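Local atomic coordinates of uncharacterized ParM protein (PDB entry 3JS6), a protein that probably assembles into dynamic actin-like filaments that push or pull plasmid copies apart, so that each daughter cell inherits the plasmid. Residues A[278-281]-A[282-285]; A[262-265]-A[266-270]; A[122-126]-A[127-131]; A[206-209]-A[210-213]; A[83-86]-A[87-91]. One frame throughout, in Å; residues are numbered along the deposited sequence.

Contact 1 of 5, residues A[278-281]-A[282-285]; sequences MSNF and EITV
Residues 278-281 and 282-285 are successive turns near the C-terminal end of helix 263-284, so Met-278, Ser-279, Asn-280 and Phe-281 pair with the residues four places on. Four backbone bonds join them. Glu-282 N reaches Met-278 O at 3.0 Å, and Thr-284 N meets Asn-280 O at 2.9 Å in a nearly straight bond (172°). The last, from Val-285 N to Phe-281 O, is short at 2.7 Å but bent (135°). Thr-284 OG1 adds a weak bond to Asn-280 O at 3.5 Å, turning a hydroxyl back on its own helix backbone, as threonine readily does.

Among the side chains, Phe-281 and Val-285 carry the contact, lying side by side and pointing the same way. Val-285 sets CG1 anti to its backbone N (chi1 -167°), which places CG2 beside that N and over one face of the phenyl ring. CG2 is 3.9 Å from the ring centroid, a CH-pi contact, and comes closest at CD2, 3.5 Å away. The flat phenyl face offers an apolar surface to a methyl of the beta-branched valine; both residues are buried, and each also touches Ser-187 of strand 185-191 and Ile-291. Met-278, a selenomethionine in the crystal, meets Leu-189, Leu-308 and Tyr-311. This is the i to i+4 apolar stripe of an amphipathic helix laid against the central sheet of an actin-like domain.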
loop_
_atom_site.group_PDB
_atom_site.type_symbol
_atom_site.label_atom_id
_atom_site.label_comp_id
_atom_site.label_asym_id
_atom_site.label_seq_id
_atom_site.Cartn_x
_atom_site.Cartn_y
_atom_site.Cartn_z
HETATM N N MSE A 278 -10.978 -16.013 14.063
HETATM C CA MSE A 278 -10.427 -16.267 15.386
HETATM C C MSE A 278 -10.227 -17.748 15.657
HETATM O O MSE A 278 -9.313 -18.124 16.388
HETATM C CB MSE A 278 -11.299 -15.623 16.461
HETATM C CG MSE A 278 -11.113 -14.092 16.555
HETATM SE SE MSE A 278 -9.496 -13.401 15.666
HETATM C CE MSE A 278 -10.344 -12.588 14.141
ATOM N N SER A 279 -11.070 -18.598 15.071
ATOM C CA SER A 279 -10.894 -20.033 15.268
ATOM C C SER A 279 -9.561 -20.436 14.637
ATOM O O SER A 279 -8.797 -21.203 15.214
ATOM C CB SER A 279 -12.029 -20.825 14.616
ATOM O OG SER A 279 -13.265 -20.515 15.233
ATOM N N ASN A 280 -9.277 -19.915 13.448
ATOM C CA ASN A 280 -8.011 -20.254 12.795
ATOM C C ASN A 280 -6.829 -19.750 13.608
ATOM O O ASN A 280 -5.793 -20.413 13.704
ATOM C CB ASN A 280 -7.969 -19.684 11.382
ATOM C CG ASN A 280 -8.881 -20.434 10.441
ATOM O OD1 ASN A 280 -9.372 -21.505 10.772
ATOM N ND2 ASN A 280 -9.096 -19.890 9.263
ATOM N N PHE A 281 -7.006 -18.584 14.214
ATOM C CA PHE A 281 -5.975 -17.982 15.041
ATOM C C PHE A 281 -5.627 -18.922 16.182
ATOM O O PHE A 281 -4.461 -19.225 16.442
ATOM C CB PHE A 281 -6.487 -16.678 15.637
ATOM C CG PHE A 281 -5.632 -15.505 15.327
ATOM C CD1 PHE A 281 -5.875 -14.733 14.201
ATOM C CD2 PHE A 281 -4.547 -15.194 16.139
ATOM C CE1 PHE A 281 -5.036 -13.657 13.889
ATOM C CE2 PHE A 281 -3.712 -14.133 15.840
ATOM C CZ PHE A 281 -3.951 -13.363 14.716
ATOM N N GLU A 282 -6.651 -19.392 16.874
ATOM C CA GLU A 282 -6.401 -20.274 17.991
ATOM C C GLU A 282 -5.732 -21.576 17.571
ATOM O O GLU A 282 -4.938 -22.126 18.319
ATOM C CB GLU A 282 -7.700 -20.555 18.739
ATOM C CG GLU A 282 -7.467 -20.944 20.183
ATOM C CD GLU A 282 -8.623 -20.559 21.073
ATOM O OE1 GLU A 282 -9.717 -21.140 20.900
ATOM O OE2 GLU A 282 -8.434 -19.667 21.937
ATOM N N ILE A 283 -6.049 -22.063 16.374
ATOM C CA ILE A 283 -5.470 -23.311 15.878
ATOM C C ILE A 283 -4.006 -23.134 15.519
ATOM O O ILE A 283 -3.156 -23.914 15.945
ATOM C CB ILE A 283 -6.197 -23.814 14.596
ATOM C CG1 ILE A 283 -7.619 -24.264 14.936
ATOM C CG2 ILE A 283 -5.428 -24.980 13.972
ATOM C CD1 ILE A 283 -8.448 -24.555 13.730
ATOM N N THR A 284 -3.729 -22.101 14.726
ATOM C CA THR A 284 -2.389 -21.823 14.232
ATOM C C THR A 284 -1.459 -20.959 15.084
ATOM O O THR A 284 -0.306 -21.328 15.290
ATOM C CB THR A 284 -2.470 -21.176 12.838
ATOM O OG1 THR A 284 -3.245 -22.017 11.974
ATOM C CG2 THR A 284 -1.076 -20.997 12.239
ATOM N N VAL A 285 -1.946 -19.813 15.554
ATOM C CA VAL A 285 -1.109 -18.909 16.336
ATOM C C VAL A 285 -1.032 -19.325 17.795
ATOM O O VAL A 285 0.040 -19.296 18.394
ATOM C CB VAL A 285 -1.605 -17.453 16.239
ATOM C CG1 VAL A 285 -0.537 -16.518 16.780
ATOM C CG2 VAL A 285 -1.947 -17.100 14.790
#

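Contact 2 of 5, residues A[262-265]-A[266-270]; sequences FKDE and FYKEQ
Lys-263 swings its CG anti to the backbone N (chi1 -177°), while Tyr-267 keeps its ring carbon CG beside the backbone N (chi1 -67°); the two side chains, one helical turn apart, therefore meet. Lys-263 CG lies over one face of the tyrosine ring, off toward the rim, 4.3 Å from the centroid. Its nearest ring atom is CZ at 4.0 Å, so the aliphatic part of the lysine makes this CH-pi contact. Tyr-267 CD2 also lies 3.3 Å from Lys-263 O.

On the next stripe Asp-264 OD1 touches Lys-268 CD, but the charges stay apart: OD1 and NZ are 5.9 Å from each other, too far for a salt bridge. Four backbone bonds hold this first part of helix 263-284 together, among them Glu-269 N to Glu-265 O at 2.9 Å. Phe-262 CD2 rests loosely on Phe-266 CB, 4.3 Å away, and the Phe-266 ring goes on to an edge-to-face stack with Phe-221 of helix 218-228.

Lysine suits this exposed face because its methylenes can pack on a neighbour while the ammonium stays clear of them; Lys-268 NZ has a long, weak ion pair with Asp-271. The chemistry implies modest, mostly nonpolar side-chain pairing, with the backbone doing most of the holding.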
loop_
_atom_site.group_PDB
_atom_site.type_symbol
_atom_site.label_atom_id
_atom_site.label_comp_id
_atom_site.label_asym_id
_atom_site.label_seq_id
_atom_site.Cartn_x
_atom_site.Cartn_y
_atom_site.Cartn_z
ATOM N N PHE A 262 -30.542 -3.979 5.764
ATOM C CA PHE A 262 -29.971 -5.323 5.769
ATOM C C PHE A 262 -29.152 -5.594 7.024
ATOM O O PHE A 262 -28.308 -6.497 7.044
ATOM C CB PHE A 262 -29.084 -5.530 4.538
ATOM C CG PHE A 262 -28.018 -4.483 4.370
ATOM C CD1 PHE A 262 -28.298 -3.282 3.732
ATOM C CD2 PHE A 262 -26.732 -4.700 4.852
ATOM C CE1 PHE A 262 -27.312 -2.308 3.570
ATOM C CE2 PHE A 262 -25.740 -3.736 4.697
ATOM C CZ PHE A 262 -26.030 -2.537 4.055
ATOM N N LYS A 263 -29.415 -4.819 8.072
ATOM C CA LYS A 263 -28.703 -4.951 9.336
ATOM C C LYS A 263 -28.559 -6.387 9.837
ATOM O O LYS A 263 -27.492 -6.780 10.322
ATOM C CB LYS A 263 -29.394 -4.109 10.412
ATOM C CG LYS A 263 -28.681 -4.131 11.757
ATOM C CD LYS A 263 -29.425 -4.973 12.790
ATOM C CE LYS A 263 -30.762 -4.336 13.172
ATOM N NZ LYS A 263 -31.414 -5.040 14.316
ATOM N N ASP A 264 -29.632 -7.161 9.716
ATOM C CA ASP A 264 -29.665 -8.549 10.176
ATOM C C ASP A 264 -28.681 -9.433 9.413
ATOM O O ASP A 264 -27.951 -10.243 10.000
ATOM C CB ASP A 264 -31.083 -9.104 10.004
ATOM C CG ASP A 264 -31.359 -10.288 10.901
ATOM O OD1 ASP A 264 -30.450 -11.129 11.087
ATOM O OD2 ASP A 264 -32.498 -10.383 11.411
ATOM N N GLU A 265 -28.680 -9.274 8.095
ATOM C CA GLU A 265 -27.806 -10.042 7.232
ATOM C C GLU A 265 -26.363 -9.733 7.593
ATOM O O GLU A 265 -25.582 -10.639 7.901
ATOM C CB GLU A 265 -28.064 -9.692 5.763
ATOM C CG GLU A 265 -29.326 -10.328 5.160
ATOM C CD GLU A 265 -30.611 -9.595 5.524
ATOM O OE1 GLU A 265 -30.954 -9.515 6.726
ATOM O OE2 GLU A 265 -31.283 -9.095 4.596
ATOM N N PHE A 266 -26.026 -8.447 7.564
ATOM C CA PHE A 266 -24.683 -7.996 7.887
ATOM C C PHE A 266 -24.136 -8.730 9.099
ATOM O O PHE A 266 -23.180 -9.492 8.985
ATOM C CB PHE A 266 -24.674 -6.494 8.156
ATOM C CG PHE A 266 -23.308 -5.943 8.419
ATOM C CD1 PHE A 266 -22.531 -5.454 7.376
ATOM C CD2 PHE A 266 -22.784 -5.945 9.710
ATOM C CE1 PHE A 266 -21.253 -4.975 7.615
ATOM C CE2 PHE A 266 -21.507 -5.470 9.960
ATOM C CZ PHE A 266 -20.740 -4.983 8.910
ATOM N N TYR A 267 -24.754 -8.517 10.256
ATOM C CA TYR A 267 -24.300 -9.148 11.487
ATOM C C TYR A 267 -24.163 -10.655 11.386
ATOM O O TYR A 267 -23.346 -11.253 12.086
ATOM C CB TYR A 267 -25.228 -8.803 12.654
ATOM C CG TYR A 267 -25.210 -7.344 13.066
ATOM C CD1 TYR A 267 -25.674 -6.950 14.324
ATOM C CD2 TYR A 267 -24.757 -6.357 12.197
ATOM C CE1 TYR A 267 -25.686 -5.607 14.700
ATOM C CE2 TYR A 267 -24.764 -5.013 12.560
ATOM C CZ TYR A 267 -25.230 -4.645 13.809
ATOM O OH TYR A 267 -25.261 -3.311 14.150
ATOM N N LYS A 268 -24.954 -11.274 10.517
ATOM C CA LYS A 268 -24.895 -12.725 10.358
ATOM C C LYS A 268 -23.670 -13.150 9.561
ATOM O O LYS A 268 -22.940 -14.058 9.960
ATOM C CB LYS A 268 -26.175 -13.233 9.686
ATOM C CG LYS A 268 -27.176 -13.913 10.641
ATOM C CD LYS A 268 -27.202 -13.304 12.051
ATOM C CE LYS A 268 -26.137 -13.938 12.964
ATOM N NZ LYS A 268 -26.166 -13.413 14.367
ATOM N N GLU A 269 -23.446 -12.491 8.433
ATOM C CA GLU A 269 -22.292 -12.801 7.612
ATOM C C GLU A 269 -21.021 -12.504 8.414
ATOM O O GLU A 269 -20.123 -13.339 8.506
ATOM C CB GLU A 269 -22.316 -11.951 6.344
ATOM C CG GLU A 269 -22.275 -12.746 5.042
ATOM C CD GLU A 269 -23.532 -13.582 4.807
ATOM O OE1 GLU A 269 -23.750 -14.570 5.541
ATOM O OE2 GLU A 269 -24.306 -13.244 3.885
ATOM N N GLN A 270 -20.953 -11.315 9.008
ATOM C CA GLN A 270 -19.780 -10.924 9.782
ATOM C C GLN A 270 -19.580 -11.824 11.005
ATOM O O GLN A 270 -18.457 -12.063 11.437
ATOM C CB GLN A 270 -19.893 -9.460 10.228
ATOM C CG GLN A 270 -20.634 -9.270 11.547
ATOM C CD GLN A 270 -19.846 -8.440 12.554
ATOM O OE1 GLN A 270 -19.999 -8.614 13.769
ATOM N NE2 GLN A 270 -19.010 -7.532 12.057
#

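Contact 3 of 5, residues A[122-126]-A[127-131]; sequences SNEIG and TDKQA
Ile-125 covers one face of the flat Gln-130 carboxamide: its CD1 stands nearly as far from CD (4.1 Å) as from NE2 (4.0 Å). Beside the same amide lies Gly-126 N, 3.0 Å from Gln-130 NE2, but both are donors and this is packing. The second flat group is the peptide carbonyl of Glu-124, whose oxygen takes three bonds. Thr-127 OG1 comes at 3.1 Å, tilted only 17° from the carbonyl plane, whereas Thr-127 N, equally distant, sits well above that plane. Gly-126 N is the third donor, at 2.7 Å, closing the inverse gamma turn centred on Ile-125.

Thr-127 OG1 lies between its backbone N and carbonyl carbon (chi1 77°), where it can give to Glu-124 O and also accept from Lys-129 N at 2.9 Å. That makes Thr-127 the N-cap, a place suited to a short hydroxyl side chain. Gly-126 has backbone angles at which a CB would press on the carbonyl oxygen of Ile-125.

Glu-124 CB packs on Lys-129 CB, and its carboxylate leads on to Tyr-87 OH. The loop thus links strand 111-120 to helix 128-137, with Ile-125 resting on Met-120 and on Ile-159 of the adjacent strand 148-161.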
loop_
_atom_site.group_PDB
_atom_site.type_symbol
_atom_site.label_atom_id
_atom_site.label_comp_id
_atom_site.label_asym_id
_atom_site.label_seq_id
_atom_site.Cartn_x
_atom_site.Cartn_y
_atom_site.Cartn_z
ATOM N N SER A 122 6.143 -10.672 1.575
ATOM C CA SER A 122 7.070 -11.368 2.456
ATOM C C SER A 122 7.771 -12.516 1.751
ATOM O O SER A 122 8.944 -12.782 2.000
ATOM C CB SER A 122 6.328 -11.903 3.690
ATOM O OG SER A 122 5.673 -10.859 4.395
ATOM N N ASN A 123 7.065 -13.194 0.855
ATOM C CA ASN A 123 7.661 -14.331 0.166
ATOM C C ASN A 123 8.723 -14.008 -0.884
ATOM O O ASN A 123 9.382 -14.909 -1.373
ATOM C CB ASN A 123 6.563 -15.217 -0.452
ATOM C CG ASN A 123 5.816 -14.535 -1.582
ATOM O OD1 ASN A 123 4.904 -15.117 -2.166
ATOM N ND2 ASN A 123 6.197 -13.309 -1.899
ATOM N N GLU A 124 8.901 -12.741 -1.247
ATOM C CA GLU A 124 9.931 -12.419 -2.236
ATOM C C GLU A 124 11.058 -11.602 -1.627
ATOM O O GLU A 124 12.081 -11.349 -2.269
ATOM C CB GLU A 124 9.331 -11.669 -3.432
ATOM C CG GLU A 124 7.926 -11.153 -3.227
ATOM C CD GLU A 124 7.352 -10.507 -4.484
ATOM O OE1 GLU A 124 7.944 -9.519 -4.970
ATOM O OE2 GLU A 124 6.312 -10.987 -4.984
ATOM N N ILE A 125 10.868 -11.240 -0.365
ATOM C CA ILE A 125 11.796 -10.412 0.398
ATOM C C ILE A 125 13.146 -11.042 0.747
ATOM O O ILE A 125 13.482 -11.205 1.915
ATOM C CB ILE A 125 11.103 -9.923 1.705
ATOM C CG1 ILE A 125 11.913 -8.804 2.353
ATOM C CG2 ILE A 125 10.928 -11.082 2.673
ATOM C CD1 ILE A 125 11.964 -7.551 1.528
ATOM N N GLY A 126 13.931 -11.364 -0.275
ATOM C CA GLY A 126 15.239 -11.954 -0.061
ATOM C C GLY A 126 15.684 -12.670 -1.317
ATOM O O GLY A 126 16.842 -13.053 -1.460
ATOM N N THR A 127 14.745 -12.846 -2.239
ATOM C CA THR A 127 15.007 -13.526 -3.490
ATOM C C THR A 127 15.641 -12.588 -4.503
ATOM O O THR A 127 16.095 -11.492 -4.161
ATOM C CB THR A 127 13.707 -14.059 -4.104
ATOM O OG1 THR A 127 12.987 -12.975 -4.699
ATOM C CG2 THR A 127 12.837 -14.707 -3.032
ATOM N N ASP A 128 15.661 -13.036 -5.757
ATOM C CA ASP A 128 16.214 -12.260 -6.855
ATOM C C ASP A 128 15.263 -11.113 -7.196
ATOM O O ASP A 128 15.632 -10.177 -7.902
ATOM C CB ASP A 128 16.404 -13.147 -8.086
ATOM C CG ASP A 128 15.098 -13.728 -8.590
ATOM O OD1 ASP A 128 14.415 -14.431 -7.808
ATOM O OD2 ASP A 128 14.755 -13.483 -9.768
ATOM N N LYS A 129 14.028 -11.213 -6.713
ATOM C CA LYS A 129 13.029 -10.175 -6.943
ATOM C C LYS A 129 13.464 -8.911 -6.211
ATOM O O LYS A 129 13.391 -7.818 -6.754
ATOM C CB LYS A 129 11.661 -10.635 -6.438
ATOM C CG LYS A 129 10.775 -11.313 -7.489
ATOM C CD LYS A 129 11.569 -12.132 -8.480
ATOM C CE LYS A 129 10.656 -12.765 -9.530
ATOM N NZ LYS A 129 9.710 -13.739 -8.924
ATOM N N GLN A 130 13.926 -9.070 -4.979
ATOM C CA GLN A 130 14.382 -7.930 -4.207
ATOM C C GLN A 130 15.528 -7.227 -4.930
ATOM O O GLN A 130 15.596 -5.995 -4.938
ATOM C CB GLN A 130 14.823 -8.348 -2.797
ATOM C CG GLN A 130 15.273 -7.157 -1.952
ATOM C CD GLN A 130 15.519 -7.493 -0.487
ATOM O OE1 GLN A 130 15.799 -6.605 0.326
ATOM N NE2 GLN A 130 15.418 -8.765 -0.143
ATOM N N ALA A 131 16.420 -7.993 -5.554
ATOM C CA ALA A 131 17.535 -7.390 -6.288
ATOM C C ALA A 131 17.038 -6.560 -7.470
ATOM O O ALA A 131 17.513 -5.454 -7.699
ATOM C CB ALA A 131 18.485 -8.468 -6.787
#

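Contact 4 of 5, residues A[206-209]-A[210-213]; sequences RVEE and ESFV
Hydrogen bonds centre on Val-207 O, which is gripped by two donors from opposite faces of its carbonyl plane. Glu-210 N comes at 3.0 Å, and Ser-211 OG gives a shorter bond of 2.7 Å. The serine hydroxyl is small enough to sit inside the loop, and its oxygen also accepts from Thr-200 N of strand 196-202. A further bond, Ser-211 N to Glu-208 O at 3.2 Å, draws the chain round.

Arg-206 and Glu-208 form the charged pair. Arg-206 runs extended from CG to NE, which carries its guanidinium to Ser-211 and Glu-208; NH2 forms a long salt bridge with Glu-208 OE1 (3.5 Å). Ser-211 CB lies over a guanidinium face, 3.7 Å from Arg-206 NH2, while NE is claimed by Asp-199. The bend of Glu-208 at chi2 (61°) also brings its OE1 to Ser-211 CB, 3.4 Å away.

Apolar packing is slight: Val-207 CG1 meets the methylene CG of Glu-210 at 3.6 Å, and the carboxylate of Glu-210 continues to a salt bridge with Lys-185.

Residues 207-210 form a type I turn, with an overlapping turn after it, that breaks the outermost strand 205-214 of a beta hairpin. That hairpin belongs to the five-stranded, 3-2-1-4-5 mixed sheet of the actin-like fold.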
loop_
_atom_site.group_PDB
_atom_site.type_symbol
_atom_site.label_atom_id
_atom_site.label_comp_id
_atom_site.label_asym_id
_atom_site.label_seq_id
_atom_site.Cartn_x
_atom_site.Cartn_y
_atom_site.Cartn_z
ATOM N N ARG A 206 9.305 -12.565 11.483
ATOM C CA ARG A 206 8.082 -13.216 11.038
ATOM C C ARG A 206 8.134 -14.714 11.269
ATOM O O ARG A 206 9.153 -15.357 11.010
ATOM C CB ARG A 206 7.849 -12.925 9.559
ATOM C CG ARG A 206 6.624 -13.592 8.950
ATOM C CD ARG A 206 6.390 -12.964 7.582
ATOM N NE ARG A 206 5.190 -13.463 6.931
ATOM C CZ ARG A 206 5.114 -14.630 6.309
ATOM N NH1 ARG A 206 6.180 -15.418 6.253
ATOM N NH2 ARG A 206 3.972 -15.008 5.750
ATOM N N VAL A 207 7.030 -15.260 11.769
ATOM C CA VAL A 207 6.901 -16.696 12.029
ATOM C C VAL A 207 6.006 -17.315 10.950
ATOM O O VAL A 207 4.767 -17.257 11.035
ATOM C CB VAL A 207 6.248 -16.968 13.397
ATOM C CG1 VAL A 207 6.290 -18.447 13.686
ATOM C CG2 VAL A 207 6.975 -16.195 14.505
ATOM N N GLU A 208 6.620 -17.914 9.932
ATOM C CA GLU A 208 5.821 -18.503 8.871
ATOM C C GLU A 208 4.896 -19.597 9.360
ATOM O O GLU A 208 3.783 -19.732 8.850
ATOM C CB GLU A 208 6.686 -19.052 7.739
ATOM C CG GLU A 208 5.836 -19.766 6.680
ATOM C CD GLU A 208 4.801 -18.878 5.987
ATOM O OE1 GLU A 208 3.895 -18.362 6.671
ATOM O OE2 GLU A 208 4.872 -18.706 4.746
ATOM N N GLU A 209 5.333 -20.369 10.344
ATOM C CA GLU A 209 4.494 -21.445 10.870
ATOM C C GLU A 209 3.209 -20.920 11.522
ATOM O O GLU A 209 2.260 -21.677 11.724
ATOM C CB GLU A 209 5.261 -22.270 11.906
ATOM C CG GLU A 209 6.659 -22.671 11.479
ATOM C CD GLU A 209 7.434 -23.341 12.603
ATOM O OE1 GLU A 209 6.995 -24.414 13.090
ATOM O OE2 GLU A 209 8.487 -22.793 12.998
ATOM N N GLU A 210 3.179 -19.635 11.866
ATOM C CA GLU A 210 1.985 -19.070 12.499
ATOM C C GLU A 210 1.323 -17.977 11.666
ATOM O O GLU A 210 0.595 -17.137 12.187
ATOM C CB GLU A 210 2.328 -18.524 13.881
ATOM C CG GLU A 210 3.005 -19.542 14.806
ATOM C CD GLU A 210 3.354 -18.951 16.163
ATOM O OE1 GLU A 210 3.955 -17.856 16.207
ATOM O OE2 GLU A 210 3.034 -19.585 17.184
ATOM N N SER A 211 1.588 -17.992 10.365
ATOM C CA SER A 211 1.009 -17.019 9.441
ATOM C C SER A 211 0.151 -17.813 8.466
ATOM O O SER A 211 0.421 -18.991 8.217
ATOM C CB SER A 211 2.129 -16.291 8.696
ATOM O OG SER A 211 3.001 -15.689 9.645
ATOM N N PHE A 212 -0.898 -17.197 7.939
ATOM C CA PHE A 212 -1.753 -17.901 6.993
ATOM C C PHE A 212 -2.619 -16.952 6.195
ATOM O O PHE A 212 -2.659 -15.743 6.468
ATOM C CB PHE A 212 -2.646 -18.929 7.714
ATOM C CG PHE A 212 -3.527 -18.341 8.778
ATOM C CD1 PHE A 212 -3.015 -18.071 10.051
ATOM C CD2 PHE A 212 -4.865 -18.058 8.517
ATOM C CE1 PHE A 212 -3.828 -17.529 11.054
ATOM C CE2 PHE A 212 -5.689 -17.516 9.506
ATOM C CZ PHE A 212 -5.168 -17.249 10.785
ATOM N N VAL A 213 -3.310 -17.511 5.204
ATOM C CA VAL A 213 -4.200 -16.734 4.355
ATOM C C VAL A 213 -5.553 -17.423 4.172
ATOM O O VAL A 213 -5.612 -18.626 3.969
ATOM C CB VAL A 213 -3.597 -16.519 2.968
ATOM C CG1 VAL A 213 -4.548 -15.675 2.118
ATOM C CG2 VAL A 213 -2.237 -15.834 3.090
#

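Contact 5 of 5, residues A[83-86]-A[87-91]; sequences TNDR and YDIKS
Arg-86 lies side by side with the next residue, Tyr-87, the two side chains pointing the same way. CB starts 3.3 Å from Tyr-87 N. With chi1 at 61°, CG falls between the backbone N and the carbonyl carbon and comes to rest above the ring centre, 3.9 Å from the centroid, a CH-pi contact. The chain then extends to NE, which lies 3.3 Å from Tyr-87 CZ and gives a weak bond to the hydroxyl. NH2 completes the grip: it donates to Tyr-87 OH at 2.8 Å, with the oxygen in the guanidinium plane and that plane turned 77° to the ring. NH1 reaches Phe-11 O. A buried arginine needs such partners for its N-H groups, and tyrosine offers both an apolar face and an acceptor. Its OH in turn bonds to Glu-124 OE1, which would probably stabilise the arginine's charge.

Around the pair the chain is tightly turned: Arg-86 N bonds to Thr-83 O, Thr-83 OG1 gives to Asp-85 OD1 at 2.6 Å, and Asp-88 N and Ile-89 N bond three residues back, to Asp-85 O (3.0 Å) and Arg-86 O. The arrangement is a type I beta turn, Thr-83 to Arg-86, running through a 3-10 turn to Ile-89, the N-cap of helix 90-104.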
loop_
_atom_site.group_PDB
_atom_site.type_symbol
_atom_site.label_atom_id
_atom_site.label_comp_id
_atom_site.label_asym_id
_atom_site.label_seq_id
_atom_site.Cartn_x
_atom_site.Cartn_y
_atom_site.Cartn_z
ATOM N N THR A 83 1.943 -9.481 -11.184
ATOM C CA THR A 83 2.501 -10.810 -10.948
ATOM C C THR A 83 3.813 -10.681 -10.197
ATOM O O THR A 83 4.370 -9.588 -10.090
ATOM C CB THR A 83 2.774 -11.572 -12.267
ATOM O OG1 THR A 83 3.367 -10.687 -13.228
ATOM C CG2 THR A 83 1.479 -12.150 -12.824
ATOM N N ASN A 84 4.298 -11.806 -9.686
ATOM C CA ASN A 84 5.551 -11.868 -8.933
ATOM C C ASN A 84 6.728 -11.416 -9.796
ATOM O O ASN A 84 7.828 -11.198 -9.298
ATOM C CB ASN A 84 5.806 -13.306 -8.487
ATOM C CG ASN A 84 6.028 -14.236 -9.666
ATOM O OD1 ASN A 84 5.168 -14.362 -10.543
ATOM N ND2 ASN A 84 7.187 -14.884 -9.703
ATOM N N ASP A 85 6.495 -11.325 -11.099
ATOM C CA ASP A 85 7.526 -10.901 -12.029
ATOM C C ASP A 85 7.211 -9.502 -12.562
ATOM O O ASP A 85 7.743 -9.076 -13.584
ATOM C CB ASP A 85 7.616 -11.895 -13.184
ATOM C CG ASP A 85 6.265 -12.202 -13.780
ATOM O OD1 ASP A 85 5.664 -11.297 -14.391
ATOM O OD2 ASP A 85 5.790 -13.348 -13.623
ATOM N N ARG A 86 6.348 -8.785 -11.853
ATOM C CA ARG A 86 5.971 -7.432 -12.260
ATOM C C ARG A 86 7.202 -6.540 -12.380
ATOM O O ARG A 86 7.202 -5.561 -13.132
ATOM C CB ARG A 86 5.014 -6.824 -11.228
ATOM C CG ARG A 86 5.628 -6.717 -9.838
ATOM C CD ARG A 86 4.648 -6.171 -8.809
ATOM N NE ARG A 86 5.272 -6.070 -7.488
ATOM C CZ ARG A 86 4.780 -5.377 -6.461
ATOM N NH1 ARG A 86 3.638 -4.702 -6.582
ATOM N NH2 ARG A 86 5.437 -5.364 -5.305
ATOM N N TYR A 87 8.262 -6.901 -11.661
ATOM C CA TYR A 87 9.489 -6.073 -11.667
ATOM C C TYR A 87 10.125 -5.950 -13.052
ATOM O O TYR A 87 10.850 -4.999 -13.312
ATOM C CB TYR A 87 10.525 -6.585 -10.616
ATOM C CG TYR A 87 9.831 -6.669 -9.281
ATOM C CD1 TYR A 87 9.422 -7.907 -8.769
ATOM C CD2 TYR A 87 9.571 -5.528 -8.546
ATOM C CE1 TYR A 87 8.758 -8.007 -7.576
ATOM C CE2 TYR A 87 8.860 -5.608 -7.348
ATOM C CZ TYR A 87 8.450 -6.854 -6.879
ATOM O OH TYR A 87 7.730 -6.945 -5.706
ATOM N N ASP A 88 9.833 -6.904 -13.929
ATOM C CA ASP A 88 10.403 -6.889 -15.274
ATOM C C ASP A 88 9.383 -6.458 -16.319
ATOM O O ASP A 88 9.681 -6.483 -17.507
ATOM C CB ASP A 88 10.932 -8.275 -15.653
ATOM C CG ASP A 88 12.043 -8.741 -14.744
ATOM O OD1 ASP A 88 13.065 -8.019 -14.628
ATOM O OD2 ASP A 88 11.890 -9.830 -14.147
ATOM N N ILE A 89 8.182 -6.070 -15.892
ATOM C CA ILE A 89 7.158 -5.663 -16.852
ATOM C C ILE A 89 7.094 -4.148 -16.978
ATOM O O ILE A 89 7.042 -3.440 -15.980
ATOM C CB ILE A 89 5.749 -6.197 -16.456
ATOM C CG1 ILE A 89 5.785 -7.720 -16.270
ATOM C CG2 ILE A 89 4.732 -5.835 -17.531
ATOM C CD1 ILE A 89 6.243 -8.468 -17.481
ATOM N N LYS A 90 7.080 -3.675 -18.220
ATOM C CA LYS A 90 7.017 -2.246 -18.555
ATOM C C LYS A 90 5.986 -1.485 -17.735
ATOM O O LYS A 90 6.274 -0.420 -17.199
ATOM C CB LYS A 90 6.697 -2.098 -20.041
ATOM C CG LYS A 90 6.183 -0.747 -20.451
ATOM C CD LYS A 90 7.299 0.176 -20.833
ATOM C CE LYS A 90 6.729 1.397 -21.524
ATOM N NZ LYS A 90 5.998 1.018 -22.740
ATOM N N SER A 91 4.782 -2.036 -17.673
ATOM C CA SER A 91 3.647 -1.506 -16.920
ATOM C C SER A 91 4.046 -1.038 -15.509
ATOM O O SER A 91 3.783 0.099 -15.079
ATOM C CB SER A 91 2.608 -2.633 -16.767
ATOM O OG SER A 91 1.357 -2.125 -16.411
#

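Overall arrangement
Contacts 1 and 5 are partly buried, whereas contacts 2, 3 and 4 lie at the surface. Contacts 1 and 2 share helix 263-284, their centres about 23 Å apart: contact 1 is apolar against the sheet, contact 2 rich in charged chains. Contact 4 touches contact 1, where Asn-280 and Thr-284 pack on Phe-212, so that the helix covers the edge strand. Contacts 3 and 5 lie in the N-terminal actin-like part of the chain and are joined by Glu-124 and Tyr-87; both shape the approach to a helix, but contact 3 is a cap whereas contact 5 buries an arginine. Across the N- and C-terminal parts, Ser-122 of contact 3 touches Arg-206 of contact 4.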